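Local coordinates for protein purine nucleoside phosphorylase (Grouper iridovirus, PDB 3KHS) that probably catalyses the phosphorolysis of purine nucleosides such as inosine and guanosine to the free base and ribose 1-phosphate, a step of purine nucleoside salvage, at residues 33-38 against 266-271; 126-131 against 166-171. One frame throughout, in Å; residues are numbered along the deposited sequence.

Interaction 1 of 2, residues 33-38 against 266-271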
ATOM      1  N   GLY B  33     -15.823 -23.065 -10.161  1.00 53.08           N
ATOM      2  CA  GLY B  33     -16.748 -22.812 -11.254  1.00 53.31           C
ATOM      3  C   GLY B  33     -17.974 -23.708 -11.276  1.00 54.22           C
ATOM      4  O   GLY B  33     -19.094 -23.241 -11.488  1.00 56.26           O
ATOM      5  N   LYS B  34     -17.772 -24.999 -11.058  1.00 53.21           N
ATOM      6  CA  LYS B  34     -18.875 -25.954 -11.069  1.00 55.68           C
ATOM      7  C   LYS B  34     -20.135 -25.435 -10.373  1.00 51.55           C
ATOM      8  O   LYS B  34     -21.231 -25.840 -10.710  1.00 54.62           O
ATOM      9  CB  LYS B  34     -18.428 -27.269 -10.421  1.00 59.44           C
ATOM     10  CG  LYS B  34     -17.320 -28.009 -11.162  1.00 63.10           C
ATOM     11  CD  LYS B  34     -17.864 -29.018 -12.176  1.00 71.03           C
ATOM     12  CE  LYS B  34     -16.721 -29.820 -12.823  1.00 74.29           C
ATOM     13  NZ  LYS B  34     -17.174 -30.901 -13.768  1.00 75.69           N
ATOM     14  N   ILE B  35     -19.974 -24.541  -9.407  1.00 49.38           N
ATOM     15  CA  ILE B  35     -21.107 -23.995  -8.683  1.00 50.42           C
ATOM     16  C   ILE B  35     -22.170 -23.473  -9.650  1.00 53.31           C
ATOM     17  O   ILE B  35     -23.365 -23.538  -9.371  1.00 53.71           O
ATOM     18  CB  ILE B  35     -20.678 -22.808  -7.786  1.00 50.04           C
ATOM     19  CG1 ILE B  35     -19.638 -23.243  -6.762  1.00 44.88           C
ATOM     20  CG2 ILE B  35     -21.885 -22.229  -7.073  1.00 53.18           C
ATOM     21  CD1 ILE B  35     -19.288 -22.136  -5.763  1.00 50.28           C
ATOM     22  N   GLY B  36     -21.710 -22.949 -10.784  1.00 54.53           N
ATOM     23  CA  GLY B  36     -22.597 -22.383 -11.782  1.00 55.14           C
ATOM     24  C   GLY B  36     -23.543 -23.341 -12.473  1.00 58.49           C
ATOM     25  O   GLY B  36     -24.637 -22.947 -12.876  1.00 58.81           O
ATOM     26  N   ASP B  37     -23.126 -24.593 -12.626  1.00 59.17           N
ATOM     27  CA  ASP B  37     -23.956 -25.595 -13.269  1.00 61.08           C
ATOM     28  C   ASP B  37     -25.231 -25.784 -12.461  1.00 62.79           C
ATOM     29  O   ASP B  37     -26.196 -26.365 -12.942  1.00 63.53           O
ATOM     30  CB  ASP B  37     -23.227 -26.935 -13.342  1.00 61.82           C
ATOM     31  CG  ASP B  37     -21.848 -26.823 -13.965  1.00 67.80           C
ATOM     32  OD1 ASP B  37     -21.642 -25.929 -14.834  1.00 67.13           O
ATOM     33  OD2 ASP B  37     -20.980 -27.651 -13.585  1.00 63.96           O
ATOM     34  N   SER B  38     -25.231 -25.290 -11.233  1.00 59.57           N
ATOM     35  CA  SER B  38     -26.392 -25.416 -10.376  1.00 62.03           C
ATOM     36  C   SER B  38     -27.571 -24.537 -10.781  1.00 61.87           C
ATOM     37  O   SER B  38     -28.678 -24.710 -10.271  1.00 60.14           O
ATOM     38  CB  SER B  38     -26.004 -25.092  -8.941  1.00 61.76           C
ATOM     39  OG  SER B  38     -25.147 -26.096  -8.446  1.00 74.47           O
ATOM     40  N   ALA B 266     -17.593 -30.011  -5.216  1.00 50.65           N
ATOM     41  CA  ALA B 266     -18.874 -30.608  -4.918  1.00 48.48           C
ATOM     42  C   ALA B 266     -19.384 -30.139  -3.553  1.00 48.63           C
ATOM     43  O   ALA B 266     -20.538 -29.714  -3.449  1.00 53.46           O
ATOM     44  CB  ALA B 266     -18.764 -32.107  -4.968  1.00 44.60           C
ATOM     45  N   ARG B 267     -18.535 -30.196  -2.523  1.00 46.29           N
ATOM     46  CA  ARG B 267     -18.917 -29.769  -1.174  1.00 44.60           C
ATOM     47  C   ARG B 267     -19.372 -28.308  -1.161  1.00 46.55           C
ATOM     48  O   ARG B 267     -20.403 -27.972  -0.577  1.00 46.18           O
ATOM     49  CB  ARG B 267     -17.743 -29.913  -0.186  1.00 43.43           C
ATOM     50  CG  ARG B 267     -17.069 -31.297  -0.097  1.00 45.60           C
ATOM     51  CD  ARG B 267     -16.014 -31.342   1.015  1.00 41.33           C
ATOM     52  NE  ARG B 267     -16.625 -31.717   2.289  1.00 62.48           N
ATOM     53  CZ  ARG B 267     -15.963 -32.002   3.414  1.00 68.37           C
ATOM     54  NH1 ARG B 267     -14.628 -31.961   3.453  1.00 72.07           N
ATOM     55  NH2 ARG B 267     -16.641 -32.339   4.509  1.00 69.38           N
ATOM     56  N   MET B 268     -18.582 -27.449  -1.796  1.00 42.67           N
ATOM     57  CA  MET B 268     -18.878 -26.024  -1.844  1.00 41.74           C
ATOM     58  C   MET B 268     -20.187 -25.773  -2.575  1.00 38.65           C
ATOM     59  O   MET B 268     -20.980 -24.945  -2.149  1.00 39.85           O
ATOM     60  CB  MET B 268     -17.734 -25.271  -2.534  1.00 39.00           C
ATOM     61  CG  MET B 268     -17.876 -23.750  -2.491  1.00 34.99           C
ATOM     62  SD  MET B 268     -17.857 -22.998  -0.844  1.00 39.10           S
ATOM     63  CE  MET B 268     -16.008 -22.892  -0.539  1.00 32.12           C
ATOM     64  N   THR B 269     -20.409 -26.491  -3.672  1.00 38.89           N
ATOM     65  CA  THR B 269     -21.642 -26.352  -4.436  1.00 37.42           C
ATOM     66  C   THR B 269     -22.847 -26.714  -3.582  1.00 43.51           C
ATOM     67  O   THR B 269     -23.856 -26.009  -3.600  1.00 46.02           O
ATOM     68  CB  THR B 269     -21.654 -27.265  -5.664  1.00 42.57           C
ATOM     69  OG1 THR B 269     -20.570 -26.917  -6.539  1.00 38.49           O
ATOM     70  CG2 THR B 269     -22.983 -27.117  -6.412  1.00 36.47           C
ATOM     71  N   ALA B 270     -22.747 -27.822  -2.845  1.00 42.92           N
ATOM     72  CA  ALA B 270     -23.825 -28.258  -1.970  1.00 40.13           C
ATOM     73  C   ALA B 270     -24.102 -27.202  -0.908  1.00 42.51           C
ATOM     74  O   ALA B 270     -25.258 -26.835  -0.663  1.00 48.48           O
ATOM     75  CB  ALA B 270     -23.454 -29.571  -1.311  1.00 42.67           C
ATOM     76  N   LEU B 271     -23.040 -26.715  -0.274  1.00 40.68           N
ATOM     77  CA  LEU B 271     -23.164 -25.693   0.771  1.00 40.46           C
ATOM     78  C   LEU B 271     -23.881 -24.442   0.266  1.00 39.98           C
ATOM     79  O   LEU B 271     -24.796 -23.942   0.909  1.00 41.96           O
ATOM     80  CB  LEU B 271     -21.774 -25.307   1.310  1.00 37.34           C
ATOM     81  CG  LEU B 271     -21.660 -24.170   2.357  1.00 43.10           C
ATOM     82  CD1 LEU B 271     -22.482 -24.485   3.566  1.00 42.84           C
ATOM     83  CD2 LEU B 271     -20.218 -23.976   2.796  1.00 40.55           C
TER
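Lys34 lies loosely beside Thr269, its backbone C 4.1 Å from Thr269 OG1, while the end of the side chain leads away from 266-271; the side chain also touches Glu262 and Ser265 of helix 257-279. Ile35, which is buried, is the closest in backbone, its CA 4.9 Å from Thr269 CA. With CG1 anti to the carbonyl carbon (chi1 -60°) and CD1 extended beyond it, the side chain has two neighbours: CG1 slides past Thr269 OG1 at 3.8 Å, and CD1 reaches Met268 CG at 3.9 Å, where the two side chains cross obliquely. Met268 then bends off toward Phe126, Val235 and Leu237. One turn further on, Ser38 brings OG to 3.1 Å from Thr269 CG2, the methyl that stands anti to the backbone N, and also touches Lys273. No hydrogen bond joins the two segments. The threonine hydroxyl, although it faces Ile35, bonds instead to the carbonyl oxygen of Ser265 in its own helix. Thr269 therefore offers the turn between strands 24-28 and 42-46 a methyl and an already engaged oxygen, and the attachment rests on van der Waals contact, apolar between Ile35 and Met268, mixed where Ile35 and Ser38 meet Thr269.

Interaction 2 of 2, residues 126-131 against 166-171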
ATOM      1  N   PHE B 126     -13.400 -25.406   5.003  1.00 38.08           N
ATOM      2  CA  PHE B 126     -14.111 -24.220   4.557  1.00 34.64           C
ATOM      3  C   PHE B 126     -14.006 -23.194   5.675  1.00 34.38           C
ATOM      4  O   PHE B 126     -14.108 -23.540   6.847  1.00 36.80           O
ATOM      5  CB  PHE B 126     -15.596 -24.524   4.349  1.00 36.06           C
ATOM      6  CG  PHE B 126     -15.915 -25.303   3.095  1.00 32.22           C
ATOM      7  CD1 PHE B 126     -17.174 -25.868   2.926  1.00 33.91           C
ATOM      8  CD2 PHE B 126     -14.988 -25.453   2.089  1.00 33.82           C
ATOM      9  CE1 PHE B 126     -17.497 -26.569   1.770  1.00 33.62           C
ATOM     10  CE2 PHE B 126     -15.311 -26.156   0.924  1.00 37.70           C
ATOM     11  CZ  PHE B 126     -16.567 -26.711   0.771  1.00 34.56           C
ATOM     12  N   MET B 127     -13.794 -21.933   5.327  1.00 39.13           N
ATOM     13  CA  MET B 127     -13.765 -20.897   6.348  1.00 34.65           C
ATOM     14  C   MET B 127     -14.786 -19.849   5.962  1.00 35.14           C
ATOM     15  O   MET B 127     -14.605 -19.118   4.991  1.00 33.53           O
ATOM     16  CB  MET B 127     -12.406 -20.203   6.486  1.00 30.10           C
ATOM     17  CG  MET B 127     -12.471 -19.150   7.587  1.00 30.53           C
ATOM     18  SD  MET B 127     -11.153 -17.980   7.691  1.00 29.11           S
ATOM     19  CE  MET B 127     -11.713 -16.746   6.532  1.00 32.62           C
ATOM     20  N   VAL B 128     -15.869 -19.806   6.720  1.00 35.88           N
ATOM     21  CA  VAL B 128     -16.914 -18.834   6.509  1.00 33.15           C
ATOM     22  C   VAL B 128     -16.283 -17.539   7.011  1.00 38.13           C
ATOM     23  O   VAL B 128     -15.687 -17.522   8.097  1.00 39.31           O
ATOM     24  CB  VAL B 128     -18.158 -19.217   7.348  1.00 37.11           C
ATOM     25  CG1 VAL B 128     -19.064 -18.033   7.509  1.00 24.70           C
ATOM     26  CG2 VAL B 128     -18.890 -20.370   6.679  1.00 30.12           C
ATOM     27  N   VAL B 129     -16.415 -16.460   6.240  1.00 34.24           N
ATOM     28  CA  VAL B 129     -15.787 -15.199   6.618  1.00 30.14           C
ATOM     29  C   VAL B 129     -16.595 -14.311   7.535  1.00 34.54           C
ATOM     30  O   VAL B 129     -17.708 -13.913   7.207  1.00 35.34           O
ATOM     31  CB  VAL B 129     -15.376 -14.375   5.360  1.00 25.55           C
ATOM     32  CG1 VAL B 129     -14.639 -13.121   5.779  1.00 20.67           C
ATOM     33  CG2 VAL B 129     -14.506 -15.220   4.466  1.00 14.65           C
ATOM     34  N   ARG B 130     -16.018 -13.982   8.685  1.00 35.01           N
ATOM     35  CA  ARG B 130     -16.715 -13.144   9.645  1.00 38.85           C
ATOM     36  C   ARG B 130     -16.224 -11.716   9.575  1.00 38.12           C
ATOM     37  O   ARG B 130     -16.901 -10.795  10.002  1.00 39.22           O
ATOM     38  CB  ARG B 130     -16.535 -13.679  11.077  1.00 40.35           C
ATOM     39  CG  ARG B 130     -15.208 -13.316  11.716  1.00 44.47           C
ATOM     40  CD  ARG B 130     -15.134 -13.664  13.219  1.00 44.92           C
ATOM     41  NE  ARG B 130     -14.349 -12.641  13.921  1.00 46.28           N
ATOM     42  CZ  ARG B 130     -13.123 -12.830  14.388  1.00 42.33           C
ATOM     43  NH1 ARG B 130     -12.533 -14.007  14.249  1.00 46.44           N
ATOM     44  NH2 ARG B 130     -12.469 -11.831  14.959  1.00 48.65           N
ATOM     45  N   ASP B 131     -15.032 -11.526   9.032  1.00 40.47           N
ATOM     46  CA  ASP B 131     -14.472 -10.185   8.927  1.00 37.01           C
ATOM     47  C   ASP B 131     -13.252 -10.230   8.019  1.00 35.82           C
ATOM     48  O   ASP B 131     -12.770 -11.312   7.698  1.00 37.76           O
ATOM     49  CB  ASP B 131     -14.075  -9.679  10.318  1.00 32.31           C
ATOM     50  CG  ASP B 131     -13.952  -8.176  10.364  1.00 31.43           C
ATOM     51  OD1 ASP B 131     -14.495  -7.562   9.443  1.00 35.60           O
ATOM     52  OD2 ASP B 131     -13.359  -7.593  11.297  1.00 32.18           O
ATOM     53  N   THR B 166     -26.549 -12.949   9.942  1.00 36.02           N
ATOM     54  CA  THR B 166     -27.582 -13.935   9.618  1.00 35.65           C
ATOM     55  C   THR B 166     -27.133 -14.895   8.524  1.00 34.56           C
ATOM     56  O   THR B 166     -27.297 -16.107   8.644  1.00 32.86           O
ATOM     57  CB  THR B 166     -28.910 -13.249   9.145  1.00 39.48           C
ATOM     58  OG1 THR B 166     -29.432 -12.444  10.211  1.00 40.24           O
ATOM     59  CG2 THR B 166     -29.963 -14.292   8.706  1.00 28.59           C
ATOM     60  N   LEU B 167     -26.580 -14.362   7.436  1.00 37.56           N
ATOM     61  CA  LEU B 167     -26.132 -15.238   6.354  1.00 36.73           C
ATOM     62  C   LEU B 167     -25.054 -16.198   6.859  1.00 37.82           C
ATOM     63  O   LEU B 167     -24.988 -17.352   6.419  1.00 38.65           O
ATOM     64  CB  LEU B 167     -25.616 -14.416   5.178  1.00 41.47           C
ATOM     65  CG  LEU B 167     -26.669 -13.466   4.614  1.00 39.81           C
ATOM     66  CD1 LEU B 167     -26.003 -12.526   3.671  1.00 38.53           C
ATOM     67  CD2 LEU B 167     -27.766 -14.237   3.909  1.00 38.93           C
ATOM     68  N   ARG B 168     -24.229 -15.729   7.798  1.00 32.72           N
ATOM     69  CA  ARG B 168     -23.202 -16.584   8.363  1.00 37.97           C
ATOM     70  C   ARG B 168     -23.864 -17.745   9.101  1.00 42.09           C
ATOM     71  O   ARG B 168     -23.491 -18.906   8.904  1.00 44.72           O
ATOM     72  CB  ARG B 168     -22.312 -15.798   9.321  1.00 38.70           C
ATOM     73  CG  ARG B 168     -21.283 -14.997   8.611  1.00 35.68           C
ATOM     74  CD  ARG B 168     -20.993 -13.741   9.345  1.00 36.94           C
ATOM     75  NE  ARG B 168     -20.487 -14.020  10.664  1.00 34.29           N
ATOM     76  CZ  ARG B 168     -20.168 -13.078  11.537  1.00 35.98           C
ATOM     77  NH1 ARG B 168     -20.311 -11.796  11.221  1.00 31.66           N
ATOM     78  NH2 ARG B 168     -19.700 -13.421  12.722  1.00 39.54           N
ATOM     79  N   LYS B 169     -24.851 -17.438   9.944  1.00 43.21           N
ATOM     80  CA  LYS B 169     -25.558 -18.484  10.685  1.00 42.16           C
ATOM     81  C   LYS B 169     -26.095 -19.504   9.721  1.00 40.25           C
ATOM     82  O   LYS B 169     -25.959 -20.696   9.938  1.00 47.92           O
ATOM     83  CB  LYS B 169     -26.710 -17.903  11.521  1.00 41.66           C
ATOM     84  CG  LYS B 169     -26.220 -17.072  12.703  1.00 49.27           C
ATOM     85  CD  LYS B 169     -27.352 -16.514  13.510  1.00 56.97           C
ATOM     86  CE  LYS B 169     -26.839 -15.596  14.604  1.00 59.15           C
ATOM     87  NZ  LYS B 169     -27.943 -14.678  15.059  1.00 65.84           N
ATOM     88  N   TYR B 170     -26.704 -19.048   8.641  1.00 41.59           N
ATOM     89  CA  TYR B 170     -27.226 -19.986   7.657  1.00 44.65           C
ATOM     90  C   TYR B 170     -26.104 -20.868   7.118  1.00 41.49           C
ATOM     91  O   TYR B 170     -26.274 -22.074   6.957  1.00 41.70           O
ATOM     92  CB  TYR B 170     -27.881 -19.241   6.485  1.00 49.75           C
ATOM     93  CG  TYR B 170     -29.108 -18.428   6.837  1.00 52.51           C
ATOM     94  CD1 TYR B 170     -29.942 -18.804   7.893  1.00 54.41           C
ATOM     95  CD2 TYR B 170     -29.487 -17.334   6.056  1.00 56.27           C
ATOM     96  CE1 TYR B 170     -31.123 -18.121   8.163  1.00 57.92           C
ATOM     97  CE2 TYR B 170     -30.670 -16.641   6.312  1.00 60.36           C
ATOM     98  CZ  TYR B 170     -31.488 -17.041   7.368  1.00 62.68           C
ATOM     99  OH  TYR B 170     -32.679 -16.381   7.624  1.00 63.23           O
ATOM    100  N   ALA B 171     -24.952 -20.264   6.837  1.00 39.79           N
ATOM    101  CA  ALA B 171     -23.844 -21.030   6.295  1.00 40.35           C
ATOM    102  C   ALA B 171     -23.316 -22.078   7.273  1.00 40.32           C
ATOM    103  O   ALA B 171     -23.105 -23.224   6.886  1.00 42.61           O
ATOM    104  CB  ALA B 171     -22.727 -20.101   5.849  1.00 40.58           C
TER
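The guanidinium of Arg168 has Arg130 CB over one face, 3.5 Å above the plane and offset toward the rim, with CB 3.6 Å from Arg168 NH2. Val129 O approaches the same group obliquely and lies 3.9 Å from Arg168 CD. The polar atoms of the guanidinium look beyond the two segments: NE forms a salt bridge with Glu186 on strand 184-191, and NH1 donates to the carbonyl oxygen of Tyr163. NH2 too is bonded outside the two segments, and these bonds would limit rotation of the group. The second arginine, Arg130, turns its end away, with its NE 5.5 Å from Arg168 NH2, and its side chain also touches Glu186, whose carboxylate probably eases the repulsion between the like charges. Nearer the start of the strand the contact becomes apolar. Val128, whose CG1 is anti to the backbone N (chi1 161°), splits its methyls between two residues one helical turn apart: CG1 touches Arg168 CG at 3.9 Å, and CG2 meets Ala171 CB at 3.9 Å. Strand 126-129 and the helical segment run nearly antiparallel, at 161°, with their axes 9.2 Å apart. Because strand 126-129 pairs in parallel with strand 184-191, which follows helix 165-178, the arrangement is a beta-alpha-beta crossover with the helix packed on the sheet, part of the alpha/beta core of the PNP/MTAP phosphorylase family.

From the N terminus, the chain leaves strand 24-28 and passes through 33-38, whose partner 266-271 comes only near the C terminus; interaction 1 thus closes a loop of 227 intervening residues. Interaction 2 lies wholly within that loop and closes a much shorter one, 34 residues between 126-131 and 166-171. Their centres are about 17 Å apart, yet they touch directly. Phe126 packs against helix 257-279, its CZ 3.5 Å from Arg267 CB, and Leu271 CD1 lies 3.6 Å from Ala171 O. The C-terminal helix is thus the common element, joining the turn after strand 24-28 to the strand and helix of interaction 2.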